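Local coordinates for protein geranyltranstransferase (Staphylococcus aureus, PDB 1RTR) that catalyses the condensation of geranyl diphosphate with isopentenyl diphosphate to give farnesyl diphosphate, a precursor in isoprenoid biosynthesis, at residues I21-M26 / S33-L38; L52-L57 / M187-I192; L181-V186 / H202-S207. All coordinates share one frame; numbering follows the deposited sequence.

All three contacts are largely buried, but they sit in different places. Contact 1 lies farthest out, its centre about 22 Å from the centre of the chain, where a loop folds onto helix 30-38 beside the second subunit. Contacts 2 and 3 sit together, centres about 10 Å apart, and both use helix 179-193: its earlier turns (181-186) meet helix 197-227, its later ones (187-192) the end of helix 45-56. They touch directly, M187 of contact 2 lying on E204 of contact 3. Contacts 1 and 2 are mostly apolar, with no hydrogen bond or salt bridge between their segments. Contact 3 adds a pair of hydroxyls and reaches solvent at a glutamate, as contact 1 does at a lysine.

Contact 1 of 3, residues I21-M26 / S33-L38; sequences INKSVM and SMLYSL
I21 drops its side chain onto one face of helix 30-38, where M34, L35 and L38 receive it. The isoleucine sits with CG1 anti to the carbonyl carbon (chi1 -52°), which leaves CG2 beside that carbon and splays the two branches over the helix. CD1 is 3.7 Å from CE of M34, and CG2 is 3.9 Å from the same methyl. The bend at chi3 of M34 (77°) turns CE toward the isoleucine; the two side chains cross at about a right angle. Against L35 the fit differs: the side chains slide past each other in opposite directions, CB of I21 lying 3.9 Å from CD2 of L35, while CG1 packs on CD1. L38 closes the group with CD2 4.1 Å from CG1 of I21. K23 starts out away from the helix, but its doubly bent chain brings NZ to 3.7 Å from CD2 of L35 on the exposed side. M73 and K118 also touch I21, and H147 of the second subunit packs on both I21 and M34. With methyls and methylenes doing nearly all the touching, the loop is held here by shape and burial of apolar surface rather than by directional bonds.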
ATOM      1  N   ILE A  21       7.480  13.389   6.076  1.00 70.98           N
ATOM      2  CA  ILE A  21       8.419  12.693   5.207  1.00 71.94           C
ATOM      3  C   ILE A  21       9.779  13.380   5.332  1.00 72.63           C
ATOM      4  O   ILE A  21       9.873  14.597   5.201  1.00 72.78           O
ATOM      5  CB  ILE A  21       7.922  12.700   3.723  1.00 71.75           C
ATOM      6  CG1 ILE A  21       6.480  12.195   3.614  1.00 71.91           C
ATOM      7  CG2 ILE A  21       8.848  11.890   2.813  1.00 71.20           C
ATOM      8  CD1 ILE A  21       6.264  10.754   4.087  1.00 73.60           C
ATOM      9  N   ASN A  22      10.820  12.602   5.608  1.00 73.75           N
ATOM     10  CA  ASN A  22      12.173  13.150   5.723  1.00 74.95           C
ATOM     11  C   ASN A  22      12.846  13.275   4.363  1.00 75.84           C
ATOM     12  O   ASN A  22      12.621  12.450   3.467  1.00 75.71           O
ATOM     13  CB  ASN A  22      13.036  12.301   6.655  1.00 74.67           C
ATOM     14  CG  ASN A  22      12.673  12.484   8.112  1.00 75.10           C
ATOM     15  OD1 ASN A  22      12.522  13.607   8.600  1.00 74.77           O
ATOM     16  ND2 ASN A  22      12.532  11.376   8.820  1.00 76.02           N
ATOM     17  N   LYS A  23      13.681  14.306   4.230  1.00 76.95           N
ATOM     18  CA  LYS A  23      14.348  14.624   2.966  1.00 77.95           C
ATOM     19  C   LYS A  23      15.175  13.471   2.370  1.00 77.96           C
ATOM     20  O   LYS A  23      15.725  12.631   3.096  1.00 77.69           O
ATOM     21  CB  LYS A  23      15.192  15.905   3.106  1.00 78.41           C
ATOM     22  CG  LYS A  23      14.368  17.213   3.164  1.00 80.22           C
ATOM     23  CD  LYS A  23      13.160  17.207   2.193  1.00 82.10           C
ATOM     24  CE  LYS A  23      12.061  18.179   2.637  1.00 82.99           C
ATOM     25  NZ  LYS A  23      11.333  17.722   3.864  1.00 83.53           N
ATOM     26  N   SER A  24      15.236  13.461   1.038  1.00 78.19           N
ATOM     27  CA  SER A  24      15.860  12.400   0.241  1.00 78.57           C
ATOM     28  C   SER A  24      17.313  12.093   0.609  1.00 78.57           C
ATOM     29  O   SER A  24      18.150  12.997   0.691  1.00 78.53           O
ATOM     30  CB  SER A  24      15.784  12.745  -1.257  1.00 78.65           C
ATOM     31  OG  SER A  24      15.049  13.941  -1.489  1.00 79.30           O
ATOM     32  N   VAL A  25      17.599  10.812   0.819  1.00 78.33           N
ATOM     33  CA  VAL A  25      18.968  10.348   1.013  1.00 78.27           C
ATOM     34  C   VAL A  25      19.594   9.925  -0.329  1.00 78.04           C
ATOM     35  O   VAL A  25      20.818   9.862  -0.456  1.00 78.18           O
ATOM     36  CB  VAL A  25      19.035   9.185   2.040  1.00 78.48           C
ATOM     37  CG1 VAL A  25      20.495   8.860   2.422  1.00 78.91           C
ATOM     38  CG2 VAL A  25      18.201   9.509   3.291  1.00 78.52           C
ATOM     39  N   MET A  26      18.744   9.656  -1.322  1.00 77.67           N
ATOM     40  CA  MET A  26      19.169   9.145  -2.628  1.00 77.14           C
ATOM     41  C   MET A  26      19.236  10.239  -3.704  1.00 77.12           C
ATOM     42  O   MET A  26      19.566   9.959  -4.857  1.00 77.24           O
ATOM     43  CB  MET A  26      18.238   8.009  -3.088  1.00 76.95           C
ATOM     44  CG  MET A  26      18.615   6.616  -2.557  1.00 76.32           C
ATOM     45  SD  MET A  26      17.559   5.260  -3.166  1.00 74.47           S
ATOM     46  CE  MET A  26      16.229   5.363  -2.029  1.00 73.38           C
ATOM     47  N   SER A  33       7.926  15.525  -4.245  1.00 62.92           N
ATOM     48  CA  SER A  33       6.677  15.152  -4.898  1.00 61.64           C
ATOM     49  C   SER A  33       5.629  14.648  -3.887  1.00 61.15           C
ATOM     50  O   SER A  33       4.486  15.083  -3.914  1.00 61.07           O
ATOM     51  CB  SER A  33       6.946  14.091  -5.955  1.00 61.61           C
ATOM     52  OG  SER A  33       5.758  13.734  -6.634  1.00 61.90           O
ATOM     53  N   MET A  34       6.028  13.738  -2.999  1.00 60.37           N
ATOM     54  CA  MET A  34       5.166  13.248  -1.923  1.00 59.50           C
ATOM     55  C   MET A  34       4.639  14.417  -1.098  1.00 60.05           C
ATOM     56  O   MET A  34       3.427  14.561  -0.911  1.00 60.05           O
ATOM     57  CB  MET A  34       5.917  12.257  -1.010  1.00 58.74           C
ATOM     58  CG  MET A  34       6.171  10.857  -1.608  1.00 55.33           C
ATOM     59  SD  MET A  34       7.527   9.913  -0.816  1.00 47.11           S
ATOM     60  CE  MET A  34       6.746   9.378   0.640  1.00 48.41           C
ATOM     61  N   LEU A  35       5.566  15.249  -0.620  1.00 60.75           N
ATOM     62  CA  LEU A  35       5.266  16.413   0.214  1.00 61.06           C
ATOM     63  C   LEU A  35       4.412  17.458  -0.498  1.00 61.34           C
ATOM     64  O   LEU A  35       3.529  18.063   0.110  1.00 61.21           O
ATOM     65  CB  LEU A  35       6.563  17.054   0.705  1.00 60.94           C
ATOM     66  CG  LEU A  35       6.958  16.914   2.178  1.00 61.48           C
ATOM     67  CD1 LEU A  35       5.950  16.134   3.043  1.00 60.10           C
ATOM     68  CD2 LEU A  35       8.341  16.293   2.272  1.00 62.49           C
ATOM     69  N   TYR A  36       4.679  17.662  -1.782  1.00 62.07           N
ATOM     70  CA  TYR A  36       3.899  18.600  -2.588  1.00 63.09           C
ATOM     71  C   TYR A  36       2.394  18.329  -2.495  1.00 63.38           C
ATOM     72  O   TYR A  36       1.626  19.238  -2.163  1.00 63.70           O
ATOM     73  CB  TYR A  36       4.368  18.603  -4.054  1.00 63.11           C
ATOM     74  CG  TYR A  36       3.604  19.554  -4.954  1.00 64.35           C
ATOM     75  CD1 TYR A  36       3.816  20.938  -4.897  1.00 63.99           C
ATOM     76  CD2 TYR A  36       2.662  19.068  -5.864  1.00 66.21           C
ATOM     77  CE1 TYR A  36       3.111  21.812  -5.726  1.00 64.17           C
ATOM     78  CE2 TYR A  36       1.951  19.937  -6.706  1.00 66.64           C
ATOM     79  CZ  TYR A  36       2.180  21.305  -6.628  1.00 66.05           C
ATOM     80  OH  TYR A  36       1.467  22.144  -7.463  1.00 66.31           O
ATOM     81  N   SER A  37       1.984  17.090  -2.787  1.00 63.44           N
ATOM     82  CA  SER A  37       0.571  16.705  -2.730  1.00 63.62           C
ATOM     83  C   SER A  37       0.043  16.620  -1.299  1.00 63.92           C
ATOM     84  O   SER A  37      -1.097  16.981  -1.025  1.00 63.84           O
ATOM     85  CB  SER A  37       0.340  15.380  -3.448  1.00 63.38           C
ATOM     86  OG  SER A  37       0.732  15.455  -4.800  1.00 63.38           O
ATOM     87  N   LEU A  38       0.881  16.134  -0.392  1.00 64.59           N
ATOM     88  CA  LEU A  38       0.529  16.030   1.015  1.00 65.45           C
ATOM     89  C   LEU A  38       0.192  17.395   1.606  1.00 66.43           C
ATOM     90  O   LEU A  38      -0.661  17.494   2.491  1.00 66.73           O
ATOM     91  CB  LEU A  38       1.668  15.367   1.796  1.00 65.12           C
ATOM     92  CG  LEU A  38       1.371  14.406   2.952  1.00 64.92           C
ATOM     93  CD1 LEU A  38       0.304  13.357   2.606  1.00 63.43           C
ATOM     94  CD2 LEU A  38       2.669  13.739   3.393  1.00 63.98           C
TER

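Contact 2 of 3, residues L52-L57 / M187-I192; sequences LTLDSL and MSAADI
L54 lies against A189, and its side chain can be followed outward across the interface of the two helices. CB lies 4.5 Å from CB of A189. CG, turned anti to the carbonyl carbon (chi1 -79°), comes to 3.7 Å from that same A189 CB. Beyond it the branches part. CD2 reaches furthest over the opposing helix, where it rests 3.4 Å from the backbone O of A189 and 3.7 Å from CG2 of I192, the leucine and isoleucine crossing at about a right angle. CD1 stays back, 4.7 Å from I192 CG2. Both helices belong to the all-helical bundle of the polyprenyl synthetase family, the isoprenoid synthase fold, and here their axes approach to 8.6 Å at 40°, with the small A189 at the nearest point. The preceding residue, T53, lays CB and CG2 against A189 CB, with CG2 at 3.7 Å, while its OG1 bonds back to the O of L49. L57, where the chain leaves the helix, leans CD2 over A190, 3.9 Å from its CA. On the other side of helix 179-193, D191 forms a salt bridge with R140, and M187 packs on L203 and E204.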
ATOM      1  N   LEU A  52     -11.629  13.568  16.187  1.00 51.23           N
ATOM      2  CA  LEU A  52     -12.851  13.932  16.931  1.00 51.91           C
ATOM      3  C   LEU A  52     -13.619  12.724  17.476  1.00 52.89           C
ATOM      4  O   LEU A  52     -14.149  12.782  18.596  1.00 54.11           O
ATOM      5  CB  LEU A  52     -13.763  14.855  16.108  1.00 52.00           C
ATOM      6  CG  LEU A  52     -13.189  16.270  15.864  1.00 51.86           C
ATOM      7  CD1 LEU A  52     -13.915  17.013  14.777  1.00 50.17           C
ATOM      8  CD2 LEU A  52     -13.167  17.099  17.137  1.00 51.00           C
ATOM      9  N   THR A  53     -13.661  11.626  16.721  1.00 52.89           N
ATOM     10  CA  THR A  53     -14.285  10.392  17.211  1.00 53.03           C
ATOM     11  C   THR A  53     -13.641   9.868  18.506  1.00 53.98           C
ATOM     12  O   THR A  53     -14.347   9.436  19.430  1.00 54.17           O
ATOM     13  CB  THR A  53     -14.282   9.285  16.110  1.00 52.76           C
ATOM     14  OG1 THR A  53     -14.973   9.749  14.946  1.00 50.85           O
ATOM     15  CG2 THR A  53     -15.080   8.070  16.549  1.00 51.12           C
ATOM     16  N   LEU A  54     -12.312   9.881  18.567  1.00 55.04           N
ATOM     17  CA  LEU A  54     -11.603   9.500  19.798  1.00 56.56           C
ATOM     18  C   LEU A  54     -11.976  10.406  20.981  1.00 57.52           C
ATOM     19  O   LEU A  54     -12.162   9.931  22.109  1.00 57.44           O
ATOM     20  CB  LEU A  54     -10.090   9.563  19.597  1.00 56.42           C
ATOM     21  CG  LEU A  54      -9.394   8.420  18.875  1.00 56.81           C
ATOM     22  CD1 LEU A  54      -7.941   8.797  18.626  1.00 56.28           C
ATOM     23  CD2 LEU A  54      -9.520   7.091  19.660  1.00 55.68           C
ATOM     24  N   ASP A  55     -12.075  11.709  20.716  1.00 58.65           N
ATOM     25  CA  ASP A  55     -12.440  12.666  21.752  1.00 59.97           C
ATOM     26  C   ASP A  55     -13.854  12.428  22.298  1.00 60.25           C
ATOM     27  O   ASP A  55     -14.062  12.487  23.509  1.00 60.59           O
ATOM     28  CB  ASP A  55     -12.281  14.105  21.257  1.00 60.46           C
ATOM     29  CG  ASP A  55     -12.361  15.108  22.391  1.00 62.88           C
ATOM     30  OD1 ASP A  55     -13.348  15.877  22.454  1.00 65.13           O
ATOM     31  OD2 ASP A  55     -11.492  15.174  23.288  1.00 65.49           O
ATOM     32  N   SER A  56     -14.809  12.142  21.404  1.00 60.06           N
ATOM     33  CA  SER A  56     -16.169  11.773  21.795  1.00 59.71           C
ATOM     34  C   SER A  56     -16.175  10.536  22.649  1.00 59.43           C
ATOM     35  O   SER A  56     -17.080  10.337  23.464  1.00 60.12           O
ATOM     36  CB  SER A  56     -17.039  11.480  20.574  1.00 59.72           C
ATOM     37  OG  SER A  56     -16.894  12.471  19.584  1.00 61.44           O
ATOM     38  N   LEU A  57     -15.193   9.673  22.433  1.00 59.02           N
ATOM     39  CA  LEU A  57     -15.136   8.412  23.153  1.00 58.71           C
ATOM     40  C   LEU A  57     -14.257   8.488  24.413  1.00 58.93           C
ATOM     41  O   LEU A  57     -13.817   7.456  24.933  1.00 59.11           O
ATOM     42  CB  LEU A  57     -14.675   7.303  22.208  1.00 58.62           C
ATOM     43  CG  LEU A  57     -15.656   6.408  21.422  1.00 58.05           C
ATOM     44  CD1 LEU A  57     -17.105   6.932  21.316  1.00 55.12           C
ATOM     45  CD2 LEU A  57     -15.059   6.115  20.039  1.00 54.48           C
ATOM     46  N   MET A 187     -14.128   3.960  12.985  1.00 43.42           N
ATOM     47  CA  MET A 187     -13.983   2.612  13.550  1.00 43.04           C
ATOM     48  C   MET A 187     -12.567   2.322  14.043  1.00 43.70           C
ATOM     49  O   MET A 187     -12.384   1.604  15.039  1.00 44.25           O
ATOM     50  CB  MET A 187     -14.436   1.518  12.564  1.00 42.47           C
ATOM     51  CG  MET A 187     -15.921   1.546  12.175  1.00 41.64           C
ATOM     52  SD  MET A 187     -17.102   1.681  13.576  1.00 36.04           S
ATOM     53  CE  MET A 187     -16.966  -0.010  14.211  1.00 33.74           C
ATOM     54  N   SER A 188     -11.563   2.859  13.356  1.00 44.23           N
ATOM     55  CA  SER A 188     -10.199   2.811  13.887  1.00 45.30           C
ATOM     56  C   SER A 188     -10.178   3.494  15.264  1.00 45.42           C
ATOM     57  O   SER A 188      -9.582   2.974  16.219  1.00 45.23           O
ATOM     58  CB  SER A 188      -9.190   3.451  12.925  1.00 45.17           C
ATOM     59  OG  SER A 188      -9.305   4.868  12.936  1.00 46.42           O
ATOM     60  N   ALA A 189     -10.878   4.621  15.375  1.00 45.87           N
ATOM     61  CA  ALA A 189     -10.989   5.313  16.661  1.00 47.01           C
ATOM     62  C   ALA A 189     -11.702   4.437  17.685  1.00 47.54           C
ATOM     63  O   ALA A 189     -11.243   4.270  18.822  1.00 48.15           O
ATOM     64  CB  ALA A 189     -11.679   6.672  16.510  1.00 46.54           C
ATOM     65  N   ALA A 190     -12.810   3.841  17.280  1.00 48.12           N
ATOM     66  CA  ALA A 190     -13.556   2.989  18.193  1.00 48.36           C
ATOM     67  C   ALA A 190     -12.666   1.876  18.712  1.00 48.71           C
ATOM     68  O   ALA A 190     -12.794   1.452  19.876  1.00 48.46           O
ATOM     69  CB  ALA A 190     -14.764   2.424  17.502  1.00 48.36           C
ATOM     70  N   ASP A 191     -11.767   1.411  17.841  1.00 49.44           N
ATOM     71  CA  ASP A 191     -10.811   0.345  18.173  1.00 50.41           C
ATOM     72  C   ASP A 191      -9.694   0.803  19.121  1.00 50.78           C
ATOM     73  O   ASP A 191      -9.312   0.077  20.049  1.00 50.87           O
ATOM     74  CB  ASP A 191     -10.227  -0.269  16.893  1.00 50.48           C
ATOM     75  CG  ASP A 191     -11.108  -1.371  16.320  1.00 51.94           C
ATOM     76  OD1 ASP A 191     -12.043  -1.814  17.026  1.00 53.89           O
ATOM     77  OD2 ASP A 191     -10.956  -1.855  15.173  1.00 53.45           O
ATOM     78  N   ILE A 192      -9.167   2.006  18.888  1.00 51.37           N
ATOM     79  CA  ILE A 192      -8.183   2.570  19.798  1.00 51.44           C
ATOM     80  C   ILE A 192      -8.827   2.817  21.167  1.00 52.53           C
ATOM     81  O   ILE A 192      -8.214   2.528  22.204  1.00 53.06           O
ATOM     82  CB  ILE A 192      -7.584   3.846  19.218  1.00 51.33           C
ATOM     83  CG1 ILE A 192      -6.707   3.509  18.011  1.00 49.22           C
ATOM     84  CG2 ILE A 192      -6.805   4.614  20.298  1.00 50.98           C
ATOM     85  CD1 ILE A 192      -6.653   4.602  16.967  1.00 47.04           C
TER

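Contact 3 of 3, residues L181-V186 / H202-S207; sequences LLTFAV and HLESYS
T183 and V186 face S207 and L203 across an antiparallel helical hairpin: helices 179-193 and 197-227 follow each other in the chain and here run at 149°, axes 9.1 Å apart. Helix 197-227 goes on to carry a DDLLD sequence, matching the second aspartate-rich motif of this family. The close-packed part takes in V186 and the T183-S207 pair. V186 CG1 meets CB of S207 at 3.7 Å. Its other branch, CG2, lies 3.8 Å from CB of L203 and against that residue's backbone O. T183 OG1 and S207 OG lie 2.9 Å apart, the serine oxygen also coming to 3.3 Å from T183 CG2, and T183 OG1 is hydrogen-bonded to the O of G179 in its own helix as well. T53 backs V186 from helix 45-56. A looser touch is made at the edge of the Y206 ring, where V186 CG1 lies near the ring plane, 4.4 Å from CE1; the Y206 OH bonds to the O of L281. Toward solvent the packing thins. T183 CG2 has E204 OE1 at 3.9 Å, the carboxylate brought over by a chain that bends at chi2, and this is only a light touch on the exposed side. The backbone of E204 is gripped more firmly: S207 OG donates to E204 O at 2.8 Å, in the carbonyl plane and on a lone pair, with a C=O...OG angle of 131°.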
ATOM      1  N   LEU A 181     -13.023   4.862   3.688  1.00 47.90           N
ATOM      2  CA  LEU A 181     -12.100   5.683   4.479  1.00 47.53           C
ATOM      3  C   LEU A 181     -12.803   6.368   5.651  1.00 47.64           C
ATOM      4  O   LEU A 181     -12.278   6.374   6.790  1.00 47.34           O
ATOM      5  CB  LEU A 181     -11.400   6.724   3.612  1.00 47.71           C
ATOM      6  CG  LEU A 181     -10.408   6.211   2.550  1.00 47.74           C
ATOM      7  CD1 LEU A 181      -9.523   7.351   2.081  1.00 48.09           C
ATOM      8  CD2 LEU A 181      -9.559   5.055   3.075  1.00 45.94           C
ATOM      9  N   LEU A 182     -13.993   6.924   5.384  1.00 47.03           N
ATOM     10  CA  LEU A 182     -14.770   7.562   6.444  1.00 46.63           C
ATOM     11  C   LEU A 182     -15.070   6.573   7.565  1.00 45.86           C
ATOM     12  O   LEU A 182     -14.872   6.875   8.744  1.00 46.15           O
ATOM     13  CB  LEU A 182     -16.047   8.234   5.908  1.00 46.67           C
ATOM     14  CG  LEU A 182     -15.752   9.522   5.134  1.00 48.31           C
ATOM     15  CD1 LEU A 182     -16.995  10.074   4.498  1.00 49.58           C
ATOM     16  CD2 LEU A 182     -15.107  10.580   6.010  1.00 49.35           C
ATOM     17  N   THR A 183     -15.517   5.383   7.192  1.00 44.72           N
ATOM     18  CA  THR A 183     -15.792   4.341   8.164  1.00 43.87           C
ATOM     19  C   THR A 183     -14.518   3.883   8.861  1.00 43.91           C
ATOM     20  O   THR A 183     -14.556   3.508  10.042  1.00 44.06           O
ATOM     21  CB  THR A 183     -16.511   3.148   7.465  1.00 43.72           C
ATOM     22  OG1 THR A 183     -17.777   3.601   6.977  1.00 44.25           O
ATOM     23  CG2 THR A 183     -16.891   2.059   8.460  1.00 41.62           C
ATOM     24  N   PHE A 184     -13.396   3.871   8.138  1.00 43.76           N
ATOM     25  CA  PHE A 184     -12.122   3.593   8.783  1.00 44.12           C
ATOM     26  C   PHE A 184     -11.844   4.623   9.881  1.00 44.25           C
ATOM     27  O   PHE A 184     -11.477   4.254  10.994  1.00 44.30           O
ATOM     28  CB  PHE A 184     -10.948   3.582   7.785  1.00 44.95           C
ATOM     29  CG  PHE A 184      -9.608   3.524   8.462  1.00 44.03           C
ATOM     30  CD1 PHE A 184      -8.879   4.686   8.676  1.00 43.49           C
ATOM     31  CD2 PHE A 184      -9.127   2.317   8.955  1.00 42.54           C
ATOM     32  CE1 PHE A 184      -7.671   4.642   9.354  1.00 43.91           C
ATOM     33  CE2 PHE A 184      -7.931   2.260   9.633  1.00 43.71           C
ATOM     34  CZ  PHE A 184      -7.192   3.431   9.829  1.00 44.44           C
ATOM     35  N   ALA A 185     -12.025   5.905   9.564  1.00 44.06           N
ATOM     36  CA  ALA A 185     -11.780   6.985  10.524  1.00 44.42           C
ATOM     37  C   ALA A 185     -12.501   6.753  11.838  1.00 44.81           C
ATOM     38  O   ALA A 185     -11.859   6.752  12.896  1.00 45.95           O
ATOM     39  CB  ALA A 185     -12.139   8.361   9.940  1.00 43.88           C
ATOM     40  N   VAL A 186     -13.813   6.512  11.803  1.00 44.68           N
ATOM     41  CA  VAL A 186     -14.516   6.380  13.081  1.00 43.92           C
ATOM     42  C   VAL A 186     -14.281   5.042  13.766  1.00 44.16           C
ATOM     43  O   VAL A 186     -14.204   5.013  15.003  1.00 44.52           O
ATOM     44  CB  VAL A 186     -16.035   6.857  13.076  1.00 44.31           C
ATOM     45  CG1 VAL A 186     -16.411   7.565  11.786  1.00 42.19           C
ATOM     46  CG2 VAL A 186     -17.030   5.730  13.471  1.00 44.78           C
ATOM     47  N   HIS A 202     -23.318   1.258  16.481  1.00 60.92           N
ATOM     48  CA  HIS A 202     -23.939   2.544  16.206  1.00 60.80           C
ATOM     49  C   HIS A 202     -22.985   3.474  15.504  1.00 60.00           C
ATOM     50  O   HIS A 202     -23.395   4.294  14.674  1.00 60.48           O
ATOM     51  CB  HIS A 202     -24.457   3.196  17.496  1.00 61.54           C
ATOM     52  CG  HIS A 202     -25.554   2.424  18.161  1.00 63.19           C
ATOM     53  ND1 HIS A 202     -25.355   1.687  19.310  1.00 65.88           N
ATOM     54  CD2 HIS A 202     -26.859   2.266  17.834  1.00 64.10           C
ATOM     55  CE1 HIS A 202     -26.492   1.112  19.666  1.00 65.72           C
ATOM     56  NE2 HIS A 202     -27.418   1.444  18.784  1.00 65.63           N
ATOM     57  N   LEU A 203     -21.702   3.359  15.826  1.00 59.14           N
ATOM     58  CA  LEU A 203     -20.710   4.237  15.210  1.00 58.06           C
ATOM     59  C   LEU A 203     -20.536   3.860  13.755  1.00 57.25           C
ATOM     60  O   LEU A 203     -20.370   4.725  12.893  1.00 56.68           O
ATOM     61  CB  LEU A 203     -19.388   4.175  15.974  1.00 58.45           C
ATOM     62  CG  LEU A 203     -19.379   4.976  17.282  1.00 57.92           C
ATOM     63  CD1 LEU A 203     -18.272   4.489  18.204  1.00 56.21           C
ATOM     64  CD2 LEU A 203     -19.254   6.474  16.996  1.00 56.95           C
ATOM     65  N   GLU A 204     -20.620   2.556  13.498  1.00 56.62           N
ATOM     66  CA  GLU A 204     -20.617   2.006  12.144  1.00 56.81           C
ATOM     67  C   GLU A 204     -21.721   2.569  11.248  1.00 55.92           C
ATOM     68  O   GLU A 204     -21.411   3.230  10.246  1.00 56.01           O
ATOM     69  CB  GLU A 204     -20.694   0.484  12.185  1.00 57.06           C
ATOM     70  CG  GLU A 204     -19.384  -0.206  11.894  1.00 59.79           C
ATOM     71  CD  GLU A 204     -19.424  -1.020  10.616  1.00 65.36           C
ATOM     72  OE1 GLU A 204     -19.671  -0.400   9.538  1.00 66.67           O
ATOM     73  OE2 GLU A 204     -19.206  -2.274  10.703  1.00 65.41           O
ATOM     74  N   SER A 205     -22.991   2.332  11.600  1.00 54.63           N
ATOM     75  CA  SER A 205     -24.095   2.930  10.836  1.00 53.89           C
ATOM     76  C   SER A 205     -23.924   4.419  10.723  1.00 52.82           C
ATOM     77  O   SER A 205     -24.103   4.990   9.638  1.00 52.78           O
ATOM     78  CB  SER A 205     -25.471   2.655  11.441  1.00 54.09           C
ATOM     79  OG  SER A 205     -25.587   1.322  11.865  1.00 55.67           O
ATOM     80  N   TYR A 206     -23.571   5.058  11.833  1.00 51.85           N
ATOM     81  CA  TYR A 206     -23.361   6.492  11.784  1.00 51.16           C
ATOM     82  C   TYR A 206     -22.404   6.813  10.653  1.00 50.94           C
ATOM     83  O   TYR A 206     -22.701   7.675   9.825  1.00 51.47           O
ATOM     84  CB  TYR A 206     -22.851   7.041  13.121  1.00 51.32           C
ATOM     85  CG  TYR A 206     -22.163   8.393  12.993  1.00 50.95           C
ATOM     86  CD1 TYR A 206     -20.774   8.487  12.859  1.00 50.45           C
ATOM     87  CD2 TYR A 206     -22.903   9.571  12.977  1.00 50.67           C
ATOM     88  CE1 TYR A 206     -20.142   9.731  12.737  1.00 51.51           C
ATOM     89  CE2 TYR A 206     -22.284  10.813  12.849  1.00 51.05           C
ATOM     90  CZ  TYR A 206     -20.908  10.886  12.740  1.00 51.12           C
ATOM     91  OH  TYR A 206     -20.306  12.108  12.611  1.00 50.61           O
ATOM     92  N   SER A 207     -21.268   6.110  10.595  1.00 50.68           N
ATOM     93  CA  SER A 207     -20.228   6.423   9.602  1.00 50.43           C
ATOM     94  C   SER A 207     -20.680   6.156   8.177  1.00 50.43           C
ATOM     95  O   SER A 207     -20.378   6.935   7.264  1.00 49.65           O
ATOM     96  CB  SER A 207     -18.926   5.676   9.902  1.00 50.40           C
ATOM     97  OG  SER A 207     -19.001   4.331   9.465  1.00 50.43           O
TER